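Local coordinates for protein erythropoietin (Homo sapiens, PDB 1EER) that acts as a secreted hormone that binds and dimerises the erythropoietin receptor, activating JAK2 and promoting the proliferation and differentiation of red blood cells, at residues 21-24 with 25-29; 86-89 with 90-93; 141-144 with 145-149. The protein carries 5 engineered substitutions. All coordinates share one frame; numbering follows the deposited sequence.

Contact 1. Residues 21-24 with 25-29; sequences EAEK and ITTGC. Engineered in segment 21-24: K24 (natural residue Asn).
I25 N still reaches back four residues to E21 O (2.8 Å, N-H...O angle 164°), and T26 N does the same to A22 O (3.0 Å), whereas T27 N turns to K24 O, only three residues back. These bonds trace the C-terminal end of helix 9-25, the first long helix of the four-helix cytokine bundle, as it passes into the loop before strand 34-41. The change of partner shows in the last bond: at 3.2 Å, T27 N sits 61° out of the carbonyl plane of K24 O. T27 adds its hydroxyl to that oxygen, because a chi1 of 60° sets OG1 between the backbone N and the carbonyl carbon; the modelled OG1-O distance is very short, so its exact length is doubtful. T26 OG1 lies 2.7 Å from A22 O, next to the end of the helix, while the T26 methyl packs against F142 of helix 138-161. On the outer side, the engineered K24, which replaces a glycosylated asparagine, forms a salt bridge through NZ to E21 OE1 (2.5 Å), using the lone pair on the side of the other oxygen. That other oxygen, E21 OE2, is 3.3 Å from I25 CD1, and K24 CE meets the same methyl at 3.8 Å, so aliphatic carbons border the ion pair. E23 crosses T27 obliquely, with E23 OE2 3.7 Å from T27 CG2.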
# COMPACT_ATOMS: atom_id res chain seq x y z
N GLU A 21 0.49 6.74 5.67
CA GLU A 21 -0.36 7.89 5.96
C GLU A 21 -0.22 8.26 7.43
O GLU A 21 -0.18 9.44 7.78
CB GLU A 21 -1.82 7.56 5.61
CG GLU A 21 -2.80 8.71 5.84
CD GLU A 21 -2.52 9.93 4.97
OE1 GLU A 21 -1.77 9.79 3.98
OE2 GLU A 21 -3.05 11.02 5.27
N ALA A 22 -0.13 7.26 8.29
CA ALA A 22 0.03 7.52 9.72
C ALA A 22 1.34 8.28 9.91
O ALA A 22 1.36 9.35 10.52
CB ALA A 22 0.05 6.20 10.49
N GLU A 23 2.43 7.72 9.39
CA GLU A 23 3.74 8.34 9.51
C GLU A 23 3.73 9.74 8.90
O GLU A 23 4.19 10.71 9.52
CB GLU A 23 4.79 7.46 8.81
CG GLU A 23 6.10 8.17 8.48
CD GLU A 23 6.07 8.80 7.10
OE1 GLU A 23 5.89 8.06 6.11
OE2 GLU A 23 6.22 10.05 7.00
N LYS A 24 3.18 9.87 7.69
CA LYS A 24 3.14 11.16 7.03
C LYS A 24 2.40 12.21 7.85
O LYS A 24 2.88 13.33 8.03
CB LYS A 24 2.50 11.03 5.65
CG LYS A 24 2.36 12.34 4.89
CD LYS A 24 1.38 12.20 3.72
CE LYS A 24 -0.03 12.63 4.12
NZ LYS A 24 -1.08 12.11 3.19
N ILE A 25 1.23 11.84 8.36
CA ILE A 25 0.42 12.76 9.16
C ILE A 25 1.09 13.17 10.48
O ILE A 25 0.92 14.30 10.95
CB ILE A 25 -0.98 12.13 9.43
CG1 ILE A 25 -1.75 12.00 8.11
CG2 ILE A 25 -1.75 12.97 10.44
CD1 ILE A 25 -1.97 13.31 7.37
N THR A 26 1.85 12.27 11.10
CA THR A 26 2.50 12.61 12.36
C THR A 26 3.74 13.49 12.18
O THR A 26 4.39 13.85 13.16
CB THR A 26 2.88 11.35 13.20
OG1 THR A 26 3.20 10.25 12.35
CG2 THR A 26 1.72 10.95 14.09
N THR A 27 4.07 13.84 10.94
CA THR A 27 5.21 14.71 10.72
C THR A 27 4.80 16.17 10.99
O THR A 27 5.65 17.04 11.20
CB THR A 27 5.80 14.53 9.27
OG1 THR A 27 4.81 14.83 8.27
CG2 THR A 27 6.28 13.09 9.08
N GLY A 28 3.50 16.43 11.03
CA GLY A 28 3.05 17.78 11.33
C GLY A 28 2.59 17.85 12.77
O GLY A 28 1.78 18.69 13.15
N CYS A 29 3.13 16.94 13.58
CA CYS A 29 2.80 16.80 15.00
C CYS A 29 2.96 18.04 15.87
O CYS A 29 2.00 18.51 16.48
CB CYS A 29 3.62 15.67 15.60
SG CYS A 29 2.69 14.12 15.78

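Contact 2. Residues 86-89 with 90-93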
# COMPACT_ATOMS: atom_id res chain seq x y z
N GLN A 86 -5.51 15.60 26.01
CA GLN A 86 -4.37 16.11 25.25
C GLN A 86 -4.75 16.42 23.80
O GLN A 86 -5.80 15.99 23.31
CB GLN A 86 -3.23 15.09 25.30
CG GLN A 86 -2.68 14.85 26.70
CD GLN A 86 -2.00 16.08 27.29
OE1 GLN A 86 -2.31 17.21 26.93
NE2 GLN A 86 -1.06 15.85 28.20
N PRO A 87 -3.89 17.17 23.09
CA PRO A 87 -4.12 17.56 21.69
C PRO A 87 -4.21 16.47 20.61
O PRO A 87 -4.62 15.33 20.85
CB PRO A 87 -2.99 18.55 21.41
CG PRO A 87 -1.90 18.15 22.35
CD PRO A 87 -2.60 17.69 23.59
N TRP A 88 -3.81 16.88 19.41
CA TRP A 88 -3.80 16.05 18.21
C TRP A 88 -5.02 15.16 17.96
O TRP A 88 -5.06 13.99 18.34
CB TRP A 88 -2.51 15.23 18.15
CG TRP A 88 -1.84 15.39 16.82
CD1 TRP A 88 -1.28 14.40 16.05
CD2 TRP A 88 -1.70 16.60 16.08
NE1 TRP A 88 -0.80 14.93 14.87
CE2 TRP A 88 -1.04 16.28 14.86
CE3 TRP A 88 -2.07 17.93 16.32
CZ2 TRP A 88 -0.74 17.24 13.89
CZ3 TRP A 88 -1.77 18.89 15.35
CH2 TRP A 88 -1.11 18.53 14.16
N GLU A 89 -5.99 15.75 17.28
CA GLU A 89 -7.23 15.09 16.89
C GLU A 89 -7.02 13.97 15.87
O GLU A 89 -7.78 13.00 15.84
CB GLU A 89 -8.19 16.13 16.30
CG GLU A 89 -9.50 15.55 15.77
CD GLU A 89 -10.67 15.82 16.70
OE1 GLU A 89 -10.47 15.79 17.94
OE2 GLU A 89 -11.79 16.06 16.20
N PRO A 90 -5.99 14.08 15.01
CA PRO A 90 -5.74 13.04 14.00
C PRO A 90 -5.28 11.70 14.55
O PRO A 90 -5.60 10.65 14.00
CB PRO A 90 -4.68 13.66 13.08
CG PRO A 90 -4.61 15.12 13.46
CD PRO A 90 -5.02 15.18 14.88
N LEU A 91 -4.52 11.74 15.65
CA LEU A 91 -3.97 10.54 16.26
C LEU A 91 -4.90 9.34 16.45
O LEU A 91 -4.54 8.22 16.13
CB LEU A 91 -3.36 10.89 17.62
CG LEU A 91 -1.98 11.55 17.61
CD1 LEU A 91 -1.52 11.80 19.03
CD2 LEU A 91 -1.00 10.68 16.87
N GLN A 92 -6.10 9.59 16.97
CA GLN A 92 -7.04 8.50 17.24
C GLN A 92 -7.25 7.45 16.16
O GLN A 92 -7.00 6.27 16.39
CB GLN A 92 -8.40 9.06 17.67
CG GLN A 92 -9.29 8.03 18.37
CD GLN A 92 -8.65 7.46 19.63
OE1 GLN A 92 -8.30 6.28 19.69
NE2 GLN A 92 -8.51 8.30 20.65
N LEU A 93 -7.72 7.86 14.98
CA LEU A 93 -7.99 6.90 13.92
C LEU A 93 -6.77 6.14 13.45
O LEU A 93 -6.87 4.95 13.16
CB LEU A 93 -8.68 7.56 12.73
CG LEU A 93 -8.23 8.95 12.29
CD1 LEU A 93 -8.51 9.10 10.80
CD2 LEU A 93 -8.95 10.02 13.10
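W88 and P90 meet in a CH-pi contact at the entrance to helix 91-111: P90 CD stands 3.8 Å from the centroid of the five-membered ring, 14° off its normal, so the pyrrolidine edge lies over one face of the indole. P90 CG follows toward the middle of the fused system, 4.0 Å from W88 CE2. L91 takes a different part of the same ring. Its CG lies in the indole plane at the edge, 3.3 Å from W88 CD1, a tight approach, and its CD1 comes to 3.7 Å from W88 CB. A chi1 of -78° puts L91 CG beside its own backbone N, which turns the branch back to the tryptophan; the two side chains cross at about a right angle. Beyond them, W88 meets the ring of H32 with planes about 20° apart, and L91 packs on F138 of helix 138-161.

The other side is loose. E89 is exposed, and of its side chain CB and CG come near P90; Q92 is likewise exposed. From E89 O, Q92 N is 4.0 Å away and L93 CD2 4.2 Å. The side-chain packing between 86-89 and 90-93 therefore centres on the indole: a proline over its face and a leucine at its edge join loop to helix by dispersion and CH-pi attraction, without polar bonds between the two segments.

Contact 3. Residues 141-144 with 145-149; sequences LFRV and YSNFL
F142 and Y145 bring their rings together without stacking: Y145 CD2 sits at the edge of the F142 ring, near its plane, 4.1 Å from F142 CD1, and the two side chains cross at a slant. The A22 methyl of helix 9-25 comes obliquely at the rim of F142 by CD1, which makes F142 an interhelical residue of the four-helix cytokine bundle, and Y145, packed on A19, continues the same buried side. With CG beside its backbone N (chi1 -81°), F142 turns its CD1 edge to Y145 CD2.

Regular alpha-helical bonds run beneath these side chains. Y145 N donates to L141 O at 3.0 Å, S146 N to F142 O at 3.0 Å, N147 N to R143 O at 2.9 Å and F148 N to V144 O at 2.9 Å, as expected within the uninterrupted helix 138-161. The last of these carbonyls is also approached by carbon, F148 CB lying 3.2 Å from V144 O.

The polar side of the helix faces the chain of another protein. There R143 NH2 is salt-bridged to an acidic side chain of that other chain, and N147 ND2 is hydrogen-bonded to one of its polar side chains, consistent with a receptor-binding surface. N147 OD1 is held by R150 NE. R143 and N147 point the same way, their guanidinium and amide planes 58° apart; the touch between them is R143 CG to N147 ND2, 4.0 Å.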
# COMPACT_ATOMS: atom_id res chain seq x y z
N LEU A 141 6.74 6.70 16.82
CA LEU A 141 5.99 5.45 16.91
C LEU A 141 5.45 5.07 15.53
O LEU A 141 5.62 3.95 15.06
CB LEU A 141 4.82 5.59 17.91
CG LEU A 141 3.91 4.40 18.23
CD1 LEU A 141 4.74 3.14 18.48
CD2 LEU A 141 3.09 4.72 19.47
N PHE A 142 4.81 6.02 14.87
CA PHE A 142 4.25 5.76 13.56
C PHE A 142 5.29 5.60 12.46
O PHE A 142 5.08 4.83 11.52
CB PHE A 142 3.24 6.85 13.21
CG PHE A 142 1.90 6.64 13.83
CD1 PHE A 142 1.18 5.46 13.58
CD2 PHE A 142 1.35 7.58 14.69
CE1 PHE A 142 -0.06 5.23 14.19
CE2 PHE A 142 0.10 7.36 15.31
CZ PHE A 142 -0.60 6.19 15.06
N ARG A 143 6.40 6.33 12.56
CA ARG A 143 7.46 6.21 11.57
C ARG A 143 8.04 4.80 11.67
O ARG A 143 8.35 4.16 10.66
CB ARG A 143 8.55 7.25 11.82
CG ARG A 143 9.78 7.09 10.92
CD ARG A 143 10.79 8.22 11.14
NE ARG A 143 11.42 8.19 12.46
CZ ARG A 143 11.29 9.14 13.37
NH1 ARG A 143 10.54 10.20 13.11
NH2 ARG A 143 11.91 9.04 14.54
N VAL A 144 8.17 4.31 12.89
CA VAL A 144 8.70 2.96 13.13
C VAL A 144 7.69 1.92 12.60
O VAL A 144 8.07 0.90 12.03
CB VAL A 144 8.94 2.73 14.67
CG1 VAL A 144 9.02 1.24 14.98
CG2 VAL A 144 10.21 3.43 15.12
N TYR A 145 6.41 2.20 12.82
CA TYR A 145 5.33 1.32 12.38
C TYR A 145 5.45 1.12 10.87
O TYR A 145 5.42 -0.01 10.39
CB TYR A 145 3.97 1.95 12.74
CG TYR A 145 2.75 1.25 12.17
CD1 TYR A 145 2.57 -0.12 12.34
CD2 TYR A 145 1.75 1.97 11.53
CE1 TYR A 145 1.41 -0.77 11.88
CE2 TYR A 145 0.58 1.34 11.06
CZ TYR A 145 0.43 -0.03 11.24
OH TYR A 145 -0.71 -0.66 10.78
N SER A 146 5.59 2.23 10.13
CA SER A 146 5.73 2.19 8.67
C SER A 146 7.04 1.53 8.21
O SER A 146 7.03 0.67 7.34
CB SER A 146 5.63 3.61 8.09
OG SER A 146 5.82 3.61 6.69
N ASN A 147 8.16 1.94 8.80
CA ASN A 147 9.46 1.39 8.42
C ASN A 147 9.52 -0.12 8.66
O ASN A 147 10.15 -0.85 7.88
CB ASN A 147 10.59 2.08 9.19
CG ASN A 147 11.09 3.34 8.49
OD1 ASN A 147 10.81 3.57 7.31
ND2 ASN A 147 11.85 4.15 9.21
N PHE A 148 8.86 -0.58 9.72
CA PHE A 148 8.86 -2.02 10.03
C PHE A 148 8.04 -2.85 9.03
O PHE A 148 8.52 -3.88 8.51
CB PHE A 148 8.32 -2.27 11.44
CG PHE A 148 8.55 -3.68 11.92
CD1 PHE A 148 7.67 -4.70 11.58
CD2 PHE A 148 9.66 -3.98 12.71
CE1 PHE A 148 7.89 -6.00 12.02
CE2 PHE A 148 9.89 -5.29 13.15
CZ PHE A 148 9.00 -6.30 12.81
N LEU A 149 6.81 -2.42 8.76
CA LEU A 149 5.94 -3.15 7.85
C LEU A 149 6.46 -3.09 6.41
O LEU A 149 6.47 -4.10 5.70
CB LEU A 149 4.51 -2.59 7.88
CG LEU A 149 3.77 -2.34 9.20
CD1 LEU A 149 2.37 -1.86 8.87
CD2 LEU A 149 3.74 -3.58 10.05

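Along the chain the contacts come in series: contact 1 ends helix 9-25, contact 2 opens helix 91-111, and contact 3 lies within helix 138-161. Contact 1 stands between the others, its centre about 11 Å from each, while the centres of contacts 2 and 3 are about 18 Å apart. All three touch one another: G28 and C29 meet W88, T26 meets L91, and L91 CD2 reaches F142 CE2 at 3.8 Å. The three helices thus meet between the outlying contacts 1 and 2, about 17 and 21 Å from the chain centre, and the more central contact 3, about 6 Å from it, which also carries side chains that bind another protein chain.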